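Local coordinates for cell wall surface anchor family protein (Streptococcus agalactiae serogroup V, PDB 3PF2) that forms the shaft of a bacterial surface pilus as its major pilin subunit, here a C-terminal fragment with bound calcium, at residues D10-V13 with K14-Q18. Sequence-based numbering, arbitrary orientation.
Sequences DKDV and KKLGQ. With CA (calcium ion), chain B.
Asp12, near the end of strand 9-13, reaches Gly17 in the loop that follows, and its two carboxylate oxygens do different work. Asp12 OD2 accepts a nearly straight hydrogen bond from Gly17 N at 2.8 Å (170° at the hydrogen). The N-H comes from above the carboxylate plane, 52° out of it. Asp12 OD1 binds the calcium ion at 2.2 Å. Its CG lies anti to the carbonyl carbon, beside the backbone N (chi1 -67°), and this sets the carboxylate between the calcium ion and the type II turn Lys15-Gln18. Two backbone bonds close the loop on the strand. Val13 N gives its hydrogen to Gln18 O at 2.9 Å, and a weak bond runs from Lys15 N to Val13 O. The Asp12 CB methylene rests against Gln18 O at 3.2 Å.

Asp10 grips the calcium with both carboxylate oxygens, OD1 and OD2 each 2.5 Å from the ion. Lys11 O binds the calcium ion at 2.4 Å, and two waters and Asp19 complete the site. The loop thus brings Asp19 back to the metal held by the strand. Lys34 forms a salt bridge with Asp12 OD2 and a hydrogen bond with Asp10 OD2, which probably offsets some of the acidic charge.

Lys11 NZ is covalently linked to Asn152 CG, an isopeptide bond, in the Ig-like domain. Strand 9-13 is an outermost strand of its antiparallel sheet and pairs with strand 29-35, where Val13 packs on Phe29 and Trp31. The loop then leads into strand 20-22, whose Ala21 touches Val13 and Lys14.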
ATOM      1  N   ASP A  10      17.297   2.309  -4.074  1.00 10.64           N
ATOM      2  CA  ASP A  10      16.006   2.662  -4.666  1.00  9.92           C
ATOM      3  C   ASP A  10      14.947   1.853  -3.946  1.00 10.13           C
ATOM      4  O   ASP A  10      15.255   0.840  -3.315  1.00 11.03           O
ATOM      5  CB  ASP A  10      15.984   2.315  -6.159  1.00 10.23           C
ATOM      6  CG  ASP A  10      14.628   2.576  -6.810  1.00  8.78           C
ATOM      7  OD1 ASP A  10      13.999   3.589  -6.497  1.00  9.79           O
ATOM      8  OD2 ASP A  10      14.196   1.781  -7.654  1.00 10.53           O
ATOM      9  N   LYS A  11      13.691   2.275  -4.063  1.00  9.48           N
ATOM     10  CA  LYS A  11      12.587   1.485  -3.522  1.00  9.68           C
ATOM     11  C   LYS A  11      11.511   1.386  -4.607  1.00  9.54           C
ATOM     12  O   LYS A  11      11.272   2.345  -5.337  1.00 10.33           O
ATOM     13  CB  LYS A  11      12.031   2.149  -2.252  1.00  9.43           C
ATOM     14  CG  LYS A  11      11.069   1.281  -1.412  1.00  9.07           C
ATOM     15  CD  LYS A  11      10.551   2.057  -0.198  1.00  8.67           C
ATOM     16  CE  LYS A  11       9.599   1.206   0.657  1.00  9.17           C
ATOM     17  NZ  LYS A  11       9.270   1.863   1.960  1.00  9.62           N
ATOM     18  N   ASP A  12      10.899   0.210  -4.716  1.00 10.20           N
ATOM     19  CA  ASP A  12       9.775  -0.031  -5.624  1.00 10.10           C
ATOM     20  C   ASP A  12       8.584  -0.542  -4.815  1.00 10.27           C
ATOM     21  O   ASP A  12       8.687  -0.805  -3.620  1.00 10.89           O
ATOM     22  CB  ASP A  12      10.130  -1.114  -6.650  1.00 10.39           C
ATOM     23  CG  ASP A  12      11.221  -0.687  -7.624  1.00 10.51           C
ATOM     24  OD1 ASP A  12      11.564   0.528  -7.675  1.00 11.26           O
ATOM     25  OD2 ASP A  12      11.742  -1.577  -8.323  1.00 11.10           O
ATOM     26  N   VAL A  13       7.440  -0.657  -5.485  1.00  9.78           N
ATOM     27  CA  VAL A  13       6.258  -1.256  -4.899  1.00 10.13           C
ATOM     28  C   VAL A  13       5.613  -2.187  -5.907  1.00  9.95           C
ATOM     29  O   VAL A  13       5.706  -1.960  -7.124  1.00  9.53           O
ATOM     30  CB  VAL A  13       5.244  -0.191  -4.432  1.00 10.26           C
ATOM     31  CG1 VAL A  13       4.603   0.541  -5.634  1.00 11.69           C
ATOM     32  CG2 VAL A  13       4.202  -0.794  -3.487  1.00 10.07           C
ATOM     33  N   LYS A  14       4.964  -3.225  -5.368  1.00 10.00           N
ATOM     34  CA  LYS A  14       4.177  -4.233  -6.117  1.00 10.12           C
ATOM     35  C   LYS A  14       5.056  -5.284  -6.777  1.00 10.61           C
ATOM     36  O   LYS A  14       4.869  -6.486  -6.547  1.00 10.14           O
ATOM     37  CB  LYS A  14       3.159  -3.595  -7.102  1.00 10.13           C
ATOM     38  CG  LYS A  14       2.132  -4.589  -7.727  1.00 11.13           C
ATOM     39  CD  LYS A  14       0.969  -3.821  -8.378  1.00 12.21           C
ATOM     40  CE  LYS A  14      -0.061  -4.769  -8.940  1.00 12.35           C
ATOM     41  NZ  LYS A  14      -1.238  -4.004  -9.498  1.00 12.19           N
ATOM     42  N   LYS A  15       5.996  -4.838  -7.608  1.00 10.76           N
ATOM     43  CA  LYS A  15       6.985  -5.713  -8.206  1.00 11.19           C
ATOM     44  C   LYS A  15       8.203  -4.879  -8.565  1.00 11.11           C
ATOM     45  O   LYS A  15       8.142  -3.641  -8.605  1.00 11.19           O
ATOM     46  CB  LYS A  15       6.426  -6.364  -9.479  1.00 11.29           C
ATOM     47  CG  LYS A  15       6.143  -5.355 -10.604  1.00 11.35           C
ATOM     48  CD  LYS A  15       5.245  -5.945 -11.686  1.00 12.96           C
ATOM     49  CE  LYS A  15       5.178  -5.023 -12.891  1.00 12.82           C
ATOM     50  NZ  LYS A  15       4.062  -5.475 -13.812  1.00 12.93           N
ATOM     51  N   LEU A  16       9.302  -5.558  -8.885  1.00 11.08           N
ATOM     52  CA  LEU A  16      10.496  -4.846  -9.339  1.00 11.13           C
ATOM     53  C   LEU A  16      10.215  -4.054 -10.594  1.00 11.26           C
ATOM     54  O   LEU A  16       9.673  -4.589 -11.583  1.00 12.69           O
ATOM     55  CB  LEU A  16      11.665  -5.815  -9.578  1.00 10.72           C
ATOM     56  CG  LEU A  16      12.245  -6.425  -8.298  1.00 11.03           C
ATOM     57  CD1 LEU A  16      13.267  -7.499  -8.673  1.00 13.81           C
ATOM     58  CD2 LEU A  16      12.908  -5.333  -7.451  1.00 12.12           C
ATOM     59  N   GLY A  17      10.564  -2.771 -10.540  1.00 11.22           N
ATOM     60  CA  GLY A  17      10.439  -1.881 -11.684  1.00 11.70           C
ATOM     61  C   GLY A  17       9.195  -1.011 -11.642  1.00 11.83           C
ATOM     62  O   GLY A  17       9.028  -0.137 -12.505  1.00 12.93           O
ATOM     63  N   GLN A  18       8.340  -1.217 -10.641  1.00 10.15           N
ATOM     64  CA  GLN A  18       7.091  -0.447 -10.534  1.00 10.31           C
ATOM     65  C   GLN A  18       7.174   0.523  -9.354  1.00 10.25           C
ATOM     66  O   GLN A  18       7.664   0.147  -8.287  1.00 10.65           O
ATOM     67  CB  GLN A  18       5.883  -1.384 -10.401  1.00 10.07           C
ATOM     68  CG  GLN A  18       4.514  -0.631 -10.338  1.00  9.93           C
ATOM     69  CD  GLN A  18       3.280  -1.487 -10.686  1.00 10.75           C
ATOM     70  OE1 GLN A  18       2.144  -1.004 -10.596  1.00 14.16           O
ATOM     71  NE2 GLN A  18       3.488  -2.727 -11.061  1.00  8.46           N
TER
HETATM   72 CA    CA B   1      11.886   2.748  -7.590  1.00 11.25          CA
HETATM   73  O   HOH W   1      11.409   5.032  -7.194  1.00 13.05           O
HETATM   74  O   HOH W   2      12.271   3.118  -9.918  1.00 11.78           O